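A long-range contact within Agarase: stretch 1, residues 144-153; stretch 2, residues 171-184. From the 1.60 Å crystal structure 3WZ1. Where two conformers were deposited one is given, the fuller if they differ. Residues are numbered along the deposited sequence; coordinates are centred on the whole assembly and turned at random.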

# COMPACT_ATOMS: atom_id res chain seq x y z
N GLU A 144 17.31 4.53 -11.23
CA GLU A 144 16.37 5.21 -12.09
C GLU A 144 15.25 4.27 -12.60
O GLU A 144 14.11 4.70 -12.72
CB GLU A 144 17.11 5.85 -13.26
CG GLU A 144 18.06 6.98 -12.81
CD GLU A 144 19.47 6.53 -12.47
OE1 GLU A 144 19.82 5.31 -12.47
OE2 GLU A 144 20.31 7.42 -12.21
N TRP A 145 15.58 3.02 -12.86
CA TRP A 145 14.58 2.08 -13.36
C TRP A 145 13.44 1.94 -12.34
O TRP A 145 12.26 2.02 -12.68
CB TRP A 145 15.18 0.69 -13.64
CG TRP A 145 14.23 -0.23 -14.33
CD1 TRP A 145 14.04 -0.33 -15.69
CD2 TRP A 145 13.31 -1.15 -13.74
NE1 TRP A 145 13.09 -1.26 -15.97
CE2 TRP A 145 12.61 -1.78 -14.80
CE3 TRP A 145 13.01 -1.53 -12.42
CZ2 TRP A 145 11.64 -2.74 -14.57
CZ3 TRP A 145 12.04 -2.50 -12.22
CH2 TRP A 145 11.37 -3.09 -13.28
N TYR A 146 13.81 1.76 -11.07
CA TYR A 146 12.79 1.60 -10.04
C TYR A 146 11.98 2.86 -9.80
O TYR A 146 10.77 2.82 -9.52
CB TYR A 146 13.41 1.10 -8.72
CG TYR A 146 13.84 -0.35 -8.81
CD1 TYR A 146 12.90 -1.37 -8.68
CD2 TYR A 146 15.15 -0.72 -9.08
CE1 TYR A 146 13.25 -2.70 -8.80
CE2 TYR A 146 15.51 -2.06 -9.18
CZ TYR A 146 14.56 -3.05 -9.03
OH TYR A 146 14.91 -4.38 -9.13
N ALA A 147 12.61 4.01 -9.93
CA ALA A 147 11.94 5.29 -9.73
C ALA A 147 10.84 5.57 -10.76
O ALA A 147 9.94 6.37 -10.52
CB ALA A 147 12.95 6.42 -9.73
N GLU A 148 10.91 4.89 -11.90
CA GLU A 148 9.88 5.01 -12.93
C GLU A 148 8.84 3.90 -12.90
O GLU A 148 8.00 3.83 -13.82
CB GLU A 148 10.54 5.12 -14.32
CG GLU A 148 11.30 6.42 -14.45
CD GLU A 148 12.09 6.58 -15.73
OE1 GLU A 148 11.96 5.77 -16.65
OE2 GLU A 148 12.85 7.57 -15.78
N ARG A 149 8.82 3.08 -11.84
CA ARG A 149 7.98 1.88 -11.81
C ARG A 149 7.07 1.86 -10.56
O ARG A 149 7.47 2.29 -9.48
CB ARG A 149 8.88 0.64 -11.85
CG ARG A 149 9.93 0.62 -12.98
CD ARG A 149 9.47 -0.27 -14.10
NE ARG A 149 9.89 -0.07 -15.51
CZ ARG A 149 10.72 0.82 -16.09
NH1 ARG A 149 11.45 1.74 -15.46
NH2 ARG A 149 10.81 0.76 -17.40
N LEU A 150 5.87 1.31 -10.72
CA LEU A 150 4.98 0.92 -9.59
C LEU A 150 4.89 -0.60 -9.62
O LEU A 150 4.63 -1.19 -10.67
CB LEU A 150 3.59 1.53 -9.76
CG LEU A 150 3.52 3.05 -9.74
CD1 LEU A 150 2.13 3.53 -10.19
CD2 LEU A 150 3.89 3.63 -8.37
N HIS A 151 5.11 -1.26 -8.49
CA HIS A 151 5.02 -2.70 -8.44
C HIS A 151 3.56 -3.05 -8.19
O HIS A 151 3.01 -2.73 -7.12
CB HIS A 151 5.91 -3.26 -7.33
CG HIS A 151 6.00 -4.75 -7.34
ND1 HIS A 151 5.98 -5.49 -6.18
CD2 HIS A 151 6.12 -5.63 -8.35
CE1 HIS A 151 6.07 -6.77 -6.48
NE2 HIS A 151 6.18 -6.88 -7.79
N LEU A 152 2.93 -3.70 -9.16
CA LEU A 152 1.51 -4.08 -9.08
C LEU A 152 1.45 -5.55 -8.82
O LEU A 152 1.79 -6.33 -9.70
CB LEU A 152 0.79 -3.75 -10.38
CG LEU A 152 0.95 -2.31 -10.89
CD1 LEU A 152 0.21 -2.15 -12.20
CD2 LEU A 152 0.47 -1.30 -9.87
N SER A 153 1.05 -5.95 -7.62
CA SER A 153 1.23 -7.34 -7.25
C SER A 153 0.28 -7.81 -6.16
O SER A 153 -0.57 -7.06 -5.67
CB SER A 153 2.70 -7.62 -6.88
OG SER A 153 2.98 -9.03 -6.99
N GLY A 171 4.95 -7.10 -16.74
CA GLY A 171 3.92 -6.12 -16.53
C GLY A 171 3.58 -5.89 -15.06
O GLY A 171 2.88 -4.94 -14.76
N SER A 172 4.12 -6.71 -14.17
CA SER A 172 3.95 -6.45 -12.73
C SER A 172 4.77 -5.25 -12.24
O SER A 172 4.60 -4.81 -11.08
CB SER A 172 4.29 -7.70 -11.91
OG SER A 172 5.68 -8.01 -11.99
N TRP A 173 5.66 -4.72 -13.07
CA TRP A 173 6.33 -3.46 -12.79
C TRP A 173 5.91 -2.44 -13.84
O TRP A 173 6.34 -2.49 -15.01
CB TRP A 173 7.85 -3.62 -12.76
CG TRP A 173 8.35 -4.50 -11.69
CD1 TRP A 173 8.47 -5.86 -11.72
CD2 TRP A 173 8.83 -4.08 -10.41
NE1 TRP A 173 8.98 -6.32 -10.54
CE2 TRP A 173 9.21 -5.25 -9.71
CE3 TRP A 173 8.96 -2.84 -9.77
CZ2 TRP A 173 9.72 -5.22 -8.42
CZ3 TRP A 173 9.48 -2.82 -8.48
CH2 TRP A 173 9.86 -4.00 -7.84
N TYR A 174 5.02 -1.53 -13.45
CA TYR A 174 4.36 -0.63 -14.38
C TYR A 174 5.09 0.71 -14.52
O TYR A 174 5.34 1.40 -13.52
CB TYR A 174 2.91 -0.38 -13.92
CG TYR A 174 2.23 0.70 -14.74
CD1 TYR A 174 1.70 0.40 -15.99
CD2 TYR A 174 2.19 2.02 -14.32
CE1 TYR A 174 1.12 1.38 -16.77
CE2 TYR A 174 1.62 3.01 -15.10
CZ TYR A 174 1.10 2.67 -16.33
OH TYR A 174 0.52 3.64 -17.12
N ALA A 175 5.37 1.09 -15.77
CA ALA A 175 5.85 2.43 -16.11
C ALA A 175 4.87 3.02 -17.14
O ALA A 175 4.31 2.25 -17.92
CB ALA A 175 7.26 2.37 -16.69
N ASP A 176 4.73 4.34 -17.18
CA ASP A 176 3.75 4.96 -18.09
C ASP A 176 4.26 5.20 -19.50
O ASP A 176 3.49 5.60 -20.37
CB ASP A 176 3.13 6.23 -17.48
CG ASP A 176 4.08 7.42 -17.39
OD1 ASP A 176 5.30 7.31 -17.66
OD2 ASP A 176 3.59 8.50 -17.00
N GLY A 177 5.55 4.96 -19.72
CA GLY A 177 6.16 5.20 -21.04
C GLY A 177 6.50 6.65 -21.31
O GLY A 177 7.02 6.97 -22.39
N LYS A 178 6.24 7.53 -20.35
CA LYS A 178 6.52 8.95 -20.48
C LYS A 178 7.71 9.37 -19.60
O LYS A 178 8.08 10.54 -19.59
CB LYS A 178 5.28 9.76 -20.13
CG LYS A 178 4.07 9.36 -20.97
CD LYS A 178 2.82 10.13 -20.61
CE LYS A 178 1.72 9.80 -21.61
NZ LYS A 178 0.38 10.14 -21.07
N GLY A 179 8.31 8.41 -18.89
CA GLY A 179 9.43 8.70 -17.99
C GLY A 179 9.05 9.28 -16.63
O GLY A 179 9.90 9.80 -15.93
N THR A 180 7.77 9.17 -16.26
CA THR A 180 7.26 9.71 -15.01
C THR A 180 7.95 9.02 -13.84
O THR A 180 8.01 7.80 -13.79
CB THR A 180 5.74 9.47 -14.89
OG1 THR A 180 5.07 10.23 -15.92
CG2 THR A 180 5.21 9.91 -13.55
N LYS A 181 8.47 9.83 -12.94
CA LYS A 181 9.03 9.34 -11.68
C LYS A 181 7.94 9.57 -10.66
O LYS A 181 7.62 10.70 -10.31
CB LYS A 181 10.31 10.07 -11.35
CG LYS A 181 11.43 9.78 -12.35
CD LYS A 181 12.40 10.93 -12.42
CE LYS A 181 13.60 10.59 -13.29
NZ LYS A 181 13.17 10.32 -14.68
N TRP A 182 7.36 8.46 -10.19
CA TRP A 182 6.16 8.52 -9.38
C TRP A 182 6.36 9.35 -8.10
O TRP A 182 5.45 10.04 -7.67
CB TRP A 182 5.66 7.10 -9.06
CG TRP A 182 5.46 6.31 -10.33
CD1 TRP A 182 6.29 5.41 -10.87
CD2 TRP A 182 4.38 6.47 -11.26
NE1 TRP A 182 5.80 4.94 -12.06
CE2 TRP A 182 4.63 5.59 -12.34
CE3 TRP A 182 3.23 7.26 -11.29
CZ2 TRP A 182 3.76 5.48 -13.43
CZ3 TRP A 182 2.37 7.14 -12.35
CH2 TRP A 182 2.64 6.27 -13.42
N ARG A 183 7.57 9.31 -7.54
CA ARG A 183 7.90 10.10 -6.35
C ARG A 183 7.74 11.63 -6.50
O ARG A 183 7.64 12.35 -5.49
CB ARG A 183 9.34 9.82 -5.89
CG ARG A 183 10.35 10.22 -6.96
CD ARG A 183 11.63 10.83 -6.45
NE ARG A 183 12.36 11.35 -7.62
CZ ARG A 183 13.17 10.65 -8.42
NH1 ARG A 183 13.42 9.37 -8.22
NH2 ARG A 183 13.76 11.26 -9.45
N ASP A 184 7.69 12.13 -7.73
CA ASP A 184 7.68 13.57 -7.93
C ASP A 184 6.34 14.28 -7.70
O ASP A 184 6.30 15.51 -7.68
CB ASP A 184 8.15 13.91 -9.35
CG ASP A 184 9.64 13.69 -9.54
OD1 ASP A 184 10.37 13.57 -8.55
OD2 ASP A 184 10.06 13.65 -10.72
O HOH W 1 9.27 7.10 -8.07
O HOH W 2 6.93 5.68 -15.49
O HOH W 3 6.45 -9.02 -9.50

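What fills the apolar centre? On one face of the sheet, the indole of Trp-173 lies in an offset stack with His-151, ring centroids 4.2 Å apart, while Tyr-146 turns its edge toward the indole face, CD1 lying 3.7 Å from Trp-173 CZ3. On the other face, Leu-150 sits over Trp-182: its CG is 3.6 Å from the centroid of the five-membered ring, almost on the ring normal, so a C-H can meet the pi cloud. Leu-152 CD1 adds a contact to Tyr-174 CB at 3.7 Å.

How does the backbone hold these side chains in register? Two short antiparallel strands pair Leu-150 with Tyr-174 through both amides: Leu-150 N donates to Tyr-174 O (2.9 Å), and Tyr-174 N to Leu-150 O (2.8 Å). Leu-152 N extends the ladder to Ser-172 O at 2.8 Å.

What closes the polar edge? Past the strands, Trp-182 NE1 gives a weak hydrogen bond to Glu-148 O (3.0 Å), letting a largely apolar ring satisfy its one polar atom. Lys-181 NZ and Glu-148 OE2 form a salt bridge at 3.0 Å, joining opposite charges. One water bridges the stretches, donating to Ala-147 O (2.6 Å) and accepting from Arg-183 N (2.8 Å).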